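PDB 3OKP: GDP-mannose-dependent alpha-(1-6)-phosphatidylinositol monomannoside mannosyltransferase from Corynebacterium glutamicum, which belongs to the glycosyltransferases of the GT-B fold, built from two Rossmann-like domains that face each other across a cleft. Local coordinates for residues A115-H120 with D142-I147; H167-V172 with G369-N374. All coordinates share one frame; numbering follows the deposited sequence.

Interaction 1: A115-H120 with D142-I147; sequences ASTHGH and DVLTYI
T117 meets T145 through one oxygen. The carbonyl O of T145 accepts from the backbone N of T117 at 2.9 Å, tilted 35° out of the carbonyl plane, and from the T117 hydroxyl OG1 at 2.6 Å, in the plane and on a lone pair. The T117 chi1 of 62° sets OG1 between its own backbone N and carbonyl carbon, where it reaches back to T145 O while CG2 swings toward L144. That methyl sits 3.9 Å from L144 CG, CD1 and CD2 alike, the two side chains crossing at about a right angle, and A115 CB lies on the same side of the sheet as L144. On the other side, S116 OG and T145 OG1 share a hydrogen bond of 2.8 Å; W91 NE1 also binds S116 OG. This is the tight end, with the S116 and T145 CA atoms 4.6 Å apart in parallel register. A115 N to V143 O and T145 N to A115 O continue the ladder that T117 N to T145 O ends.

Past T117 the chains spread, and the H118 and I147 CA atoms stand 6.1 Å apart. A water bridges the gap: it donates to T117 OG1 and H118 O and accepts from I147 N at 3.1 Å. A second water donates to T117 O and is hydrogen-bonded to T145 OG1. At this partly exposed end I147 turns CG2 to T117 O at 3.7 Å and its CG1 and CD1 to H118 O, while the H118 ring turns off to G93 O through NE2.

Residues 115-116 and 143-146 belong to neighbouring strands of the N-terminal parallel sheet. Helix 149-159 packs on T117 and L144 through F159, Y24 of helix 20-29 touches S116 and T145, and strand 164-167 flanks the far edge of 143-146.

Interaction 2: H167-V172 with G369-N374; sequences HLPSGV and GERLTN
R371 NH1 donates to the carbonyl O of H167 over 3.2 Å. The bond is bent, 137° at the hydrogen, and NH1 stands well above the carbonyl plane, 54° out of it. The same nitrogen is 3.1 Å from H167 ND1, which sits at the guanidinium edge, near its plane; ring and guanidinium planes are turned 54° apart. R371 gets there with a chain extended from CG to NE, long enough to carry the guanidinium from the helix to the end of strand 164-167. On the loop side the imidazole is held by its neighbours: P169 CD lies over the ring centre, 3.4 Å above its plane, and NE2 has I147 O as its partner.

Below the polar end the contact is apolar. L168 puts CD1 3.9 Å from R371 CB, the two side chains sliding past each other in opposite directions, and CD2 at the same 3.9 Å from L372 CD1. L168 CG, anti to the backbone N, carries both methyls to the helix. F28 of helix 20-29 touches both leucines, and M368, one turn back from L372 on its own helix, packs against L168 and P169, closing a buried hydrophobic patch.

Helix 365-377 is the last of the chain, yet it rests against the N-terminal domain, and Q32 takes part by bonding T373 OG1. A C-terminal helix that crosses back from the second Rossmann-like domain to pack on the first is a hallmark of the GT-B fold.

How the interactions relate
The two contacts meet at the C-terminal end of the N-terminal sheet, their centres about 12 Å apart. Strand 143-146 runs beside 164-167, and Y146 O is probably hydrogen-bonded to L168 N at 2.8 Å; I147 O probably bonds H167 NE2 at 2.9 Å and packs on P169 CB at 3.3 Å. Interaction 1 is thus internal to one domain, whereas interaction 2 brings the chain's last helix onto the end of strand 164-167, the outermost of that sheet, and the loop after it. Both lie near the interdomain cleft: the bound guanosine-5'-diphosphate-alpha-D-mannose, its pocket lined by residues between 205 and 298, is about 8 Å from the I147 side chain and about 10 Å from that of P169.

Interaction 1: A115-H120 with D142-I147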
loop_
_atom_site.group_PDB
_atom_site.type_symbol
_atom_site.label_atom_id
_atom_site.label_comp_id
_atom_site.label_asym_id
_atom_site.label_seq_id
_atom_site.Cartn_x
_atom_site.Cartn_y
_atom_site.Cartn_z
ATOM N N ALA A 115 10.953 -6.144 12.882
ATOM C CA ALA A 115 10.141 -4.929 12.908
ATOM C C ALA A 115 9.887 -4.426 11.487
ATOM O O ALA A 115 10.808 -4.371 10.665
ATOM C CB ALA A 115 10.804 -3.848 13.759
ATOM N N SER A 116 8.635 -4.073 11.204
ATOM C CA SER A 116 8.246 -3.578 9.882
ATOM C C SER A 116 8.122 -2.059 9.857
ATOM O O SER A 116 7.443 -1.469 10.695
ATOM C CB SER A 116 6.933 -4.220 9.415
ATOM O OG SER A 116 7.101 -5.599 9.123
ATOM N N THR A 117 8.793 -1.434 8.895
ATOM C CA THR A 117 8.641 -0.003 8.661
ATOM C C THR A 117 7.602 0.216 7.575
ATOM O O THR A 117 7.307 -0.694 6.790
ATOM C CB THR A 117 9.964 0.671 8.243
ATOM O OG1 THR A 117 10.425 0.112 7.005
ATOM C CG2 THR A 117 11.028 0.499 9.324
ATOM N N HIS A 118 7.044 1.422 7.539
ATOM C CA HIS A 118 6.050 1.778 6.535
ATOM C C HIS A 118 6.388 3.144 5.931
ATOM O O HIS A 118 7.370 3.264 5.202
ATOM C CB HIS A 118 4.639 1.720 7.139
ATOM C CG HIS A 118 4.332 0.416 7.812
ATOM N ND1 HIS A 118 3.779 -0.655 7.144
ATOM C CD2 HIS A 118 4.536 -0.000 9.085
ATOM C CE1 HIS A 118 3.640 -1.669 7.979
ATOM N NE2 HIS A 118 4.094 -1.298 9.163
ATOM N N GLY A 119 5.603 4.169 6.249
ATOM C CA GLY A 119 5.862 5.519 5.746
ATOM C C GLY A 119 6.482 6.457 6.768
ATOM O O GLY A 119 7.361 7.255 6.435
ATOM N N HIS A 120 6.026 6.349 8.015
ATOM C CA HIS A 120 6.359 7.306 9.074
ATOM C C HIS A 120 7.845 7.399 9.429
ATOM O O HIS A 120 8.327 8.478 9.773
ATOM C CB HIS A 120 5.540 7.013 10.338
ATOM N N ASP A 142 16.643 -7.828 14.643
ATOM C CA ASP A 142 17.415 -8.702 13.762
ATOM C C ASP A 142 17.059 -8.494 12.294
ATOM O O ASP A 142 17.933 -8.532 11.425
ATOM C CB ASP A 142 17.215 -10.167 14.161
ATOM C CG ASP A 142 17.567 -10.426 15.615
ATOM O OD1 ASP A 142 18.724 -10.160 16.004
ATOM O OD2 ASP A 142 16.687 -10.887 16.369
ATOM N N VAL A 143 15.772 -8.283 12.027
ATOM C CA VAL A 143 15.282 -8.075 10.668
ATOM C C VAL A 143 14.399 -6.832 10.612
ATOM O O VAL A 143 13.373 -6.760 11.286
ATOM C CB VAL A 143 14.481 -9.298 10.140
ATOM C CG1 VAL A 143 14.006 -9.051 8.708
ATOM C CG2 VAL A 143 15.317 -10.577 10.206
ATOM N N LEU A 144 14.812 -5.852 9.815
ATOM C CA LEU A 144 13.984 -4.680 9.575
ATOM C C LEU A 144 13.416 -4.733 8.163
ATOM O O LEU A 144 14.167 -4.767 7.184
ATOM C CB LEU A 144 14.773 -3.386 9.791
ATOM C CG LEU A 144 13.901 -2.127 9.849
ATOM C CD1 LEU A 144 13.403 -1.868 11.272
ATOM C CD2 LEU A 144 14.655 -0.926 9.318
ATOM N N THR A 145 12.090 -4.750 8.060
ATOM C CA THR A 145 11.447 -4.776 6.746
ATOM C C THR A 145 11.077 -3.371 6.264
ATOM O O THR A 145 10.825 -2.474 7.070
ATOM C CB THR A 145 10.230 -5.740 6.675
ATOM O OG1 THR A 145 9.056 -5.103 7.193
ATOM C CG2 THR A 145 10.504 -7.046 7.431
ATOM N N TYR A 146 11.070 -3.198 4.943
ATOM C CA TYR A 146 10.787 -1.913 4.312
ATOM C C TYR A 146 9.890 -2.123 3.092
ATOM O O TYR A 146 9.899 -3.197 2.490
ATOM C CB TYR A 146 12.095 -1.209 3.918
ATOM C CG TYR A 146 12.951 -1.980 2.927
ATOM C CD1 TYR A 146 12.785 -1.808 1.553
ATOM C CD2 TYR A 146 13.929 -2.876 3.363
ATOM C CE1 TYR A 146 13.565 -2.511 0.635
ATOM C CE2 TYR A 146 14.717 -3.584 2.450
ATOM C CZ TYR A 146 14.527 -3.394 1.090
ATOM O OH TYR A 146 15.297 -4.084 0.179
ATOM N N ILE A 147 9.130 -1.094 2.727
ATOM C CA ILE A 147 8.151 -1.196 1.636
ATOM C C ILE A 147 8.716 -0.882 0.237
ATOM O O ILE A 147 8.228 -1.409 -0.764
ATOM C CB ILE A 147 6.864 -0.357 1.916
ATOM C CG1 ILE A 147 7.166 1.149 1.907
ATOM C CG2 ILE A 147 6.211 -0.800 3.235
ATOM C CD1 ILE A 147 5.927 2.041 1.847
HETATM O O HOH W 1 7.857 -3.226 5.847
HETATM O O HOH W 2 9.242 1.331 4.618
#

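Interaction 2: H167-V172 with G369-N374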
loop_
_atom_site.group_PDB
_atom_site.type_symbol
_atom_site.label_atom_id
_atom_site.label_comp_id
_atom_site.label_asym_id
_atom_site.label_seq_id
_atom_site.Cartn_x
_atom_site.Cartn_y
_atom_site.Cartn_z
ATOM N N HIS A 167 12.922 -6.524 1.946
ATOM C CA HIS A 167 11.827 -5.882 1.220
ATOM C C HIS A 167 10.507 -6.615 1.472
ATOM O O HIS A 167 10.309 -7.741 1.004
ATOM C CB HIS A 167 12.152 -5.816 -0.282
ATOM C CG HIS A 167 11.189 -4.989 -1.084
ATOM N ND1 HIS A 167 10.688 -5.405 -2.300
ATOM C CD2 HIS A 167 10.642 -3.773 -0.849
ATOM C CE1 HIS A 167 9.875 -4.480 -2.779
ATOM N NE2 HIS A 167 9.826 -3.481 -1.915
ATOM N N LEU A 168 9.612 -5.982 2.228
ATOM C CA LEU A 168 8.304 -6.571 2.518
ATOM C C LEU A 168 7.159 -5.563 2.356
ATOM O O LEU A 168 6.562 -5.124 3.348
ATOM C CB LEU A 168 8.286 -7.227 3.908
ATOM C CG LEU A 168 7.199 -8.280 4.176
ATOM C CD1 LEU A 168 7.431 -9.546 3.367
ATOM C CD2 LEU A 168 7.102 -8.602 5.662
ATOM N N PRO A 169 6.860 -5.181 1.100
ATOM C CA PRO A 169 5.709 -4.329 0.827
ATOM C C PRO A 169 4.414 -5.128 0.869
ATOM O O PRO A 169 4.446 -6.358 0.875
ATOM C CB PRO A 169 5.971 -3.857 -0.604
ATOM C CG PRO A 169 6.721 -4.981 -1.222
ATOM C CD PRO A 169 7.602 -5.509 -0.134
ATOM N N SER A 170 3.286 -4.425 0.886
ATOM C CA SER A 170 1.983 -5.059 0.741
ATOM C C SER A 170 1.907 -5.829 -0.576
ATOM O O SER A 170 2.537 -5.452 -1.571
ATOM C CB SER A 170 0.874 -4.006 0.784
ATOM O OG SER A 170 -0.401 -4.598 0.594
ATOM N N GLY A 171 1.150 -6.919 -0.569
ATOM C CA GLY A 171 0.801 -7.606 -1.801
ATOM C C GLY A 171 -0.503 -7.060 -2.353
ATOM O O GLY A 171 -1.097 -6.146 -1.778
ATOM N N VAL A 172 -0.941 -7.614 -3.479
ATOM C CA VAL A 172 -2.254 -7.306 -4.038
ATOM C C VAL A 172 -3.033 -8.612 -4.235
ATOM O O VAL A 172 -2.448 -9.634 -4.603
ATOM C CB VAL A 172 -2.145 -6.464 -5.354
ATOM C CG1 VAL A 172 -1.363 -7.209 -6.449
ATOM C CG2 VAL A 172 -3.518 -6.039 -5.852
ATOM N N GLY A 369 3.370 -13.558 0.688
ATOM C CA GLY A 369 3.219 -14.512 1.787
ATOM C C GLY A 369 4.413 -15.442 1.911
ATOM O O GLY A 369 4.858 -15.744 3.019
ATOM N N GLU A 370 4.933 -15.885 0.767
ATOM C CA GLU A 370 6.138 -16.713 0.723
ATOM C C GLU A 370 7.360 -15.970 1.257
ATOM O O GLU A 370 8.177 -16.551 1.976
ATOM C CB GLU A 370 6.402 -17.224 -0.695
ATOM C CG GLU A 370 5.507 -18.379 -1.112
ATOM N N ARG A 371 7.473 -14.687 0.907
ATOM C CA ARG A 371 8.527 -13.821 1.445
ATOM C C ARG A 371 8.474 -13.739 2.970
ATOM O O ARG A 371 9.511 -13.817 3.631
ATOM C CB ARG A 371 8.444 -12.411 0.854
ATOM C CG ARG A 371 8.920 -12.283 -0.588
ATOM C CD ARG A 371 9.070 -10.813 -0.944
ATOM N NE ARG A 371 9.436 -10.589 -2.340
ATOM C CZ ARG A 371 9.677 -9.390 -2.866
ATOM N NH1 ARG A 371 9.597 -8.299 -2.114
ATOM N NH2 ARG A 371 10.004 -9.278 -4.146
ATOM N N LEU A 372 7.270 -13.580 3.522
ATOM C CA LEU A 372 7.098 -13.530 4.975
ATOM C C LEU A 372 7.441 -14.869 5.627
ATOM O O LEU A 372 8.082 -14.906 6.679
ATOM C CB LEU A 372 5.681 -13.084 5.366
ATOM C CG LEU A 372 5.406 -12.966 6.874
ATOM C CD1 LEU A 372 6.334 -11.947 7.546
ATOM C CD2 LEU A 372 3.949 -12.632 7.154
ATOM N N THR A 373 7.017 -15.961 4.992
ATOM C CA THR A 373 7.316 -17.307 5.482
ATOM C C THR A 373 8.828 -17.509 5.606
ATOM O O THR A 373 9.307 -18.014 6.623
ATOM C CB THR A 373 6.675 -18.394 4.587
ATOM O OG1 THR A 373 5.259 -18.189 4.539
ATOM C CG2 THR A 373 6.950 -19.798 5.134
ATOM N N ASN A 374 9.569 -17.085 4.581
ATOM C CA ASN A 374 11.029 -17.181 4.583
ATOM C C ASN A 374 11.686 -16.415 5.730
ATOM O O ASN A 374 12.666 -16.883 6.309
ATOM C CB ASN A 374 11.605 -16.724 3.240
ATOM C CG ASN A 374 11.252 -17.666 2.098
ATOM O OD1 ASN A 374 10.805 -18.796 2.316
ATOM N ND2 ASN A 374 11.451 -17.202 0.870
#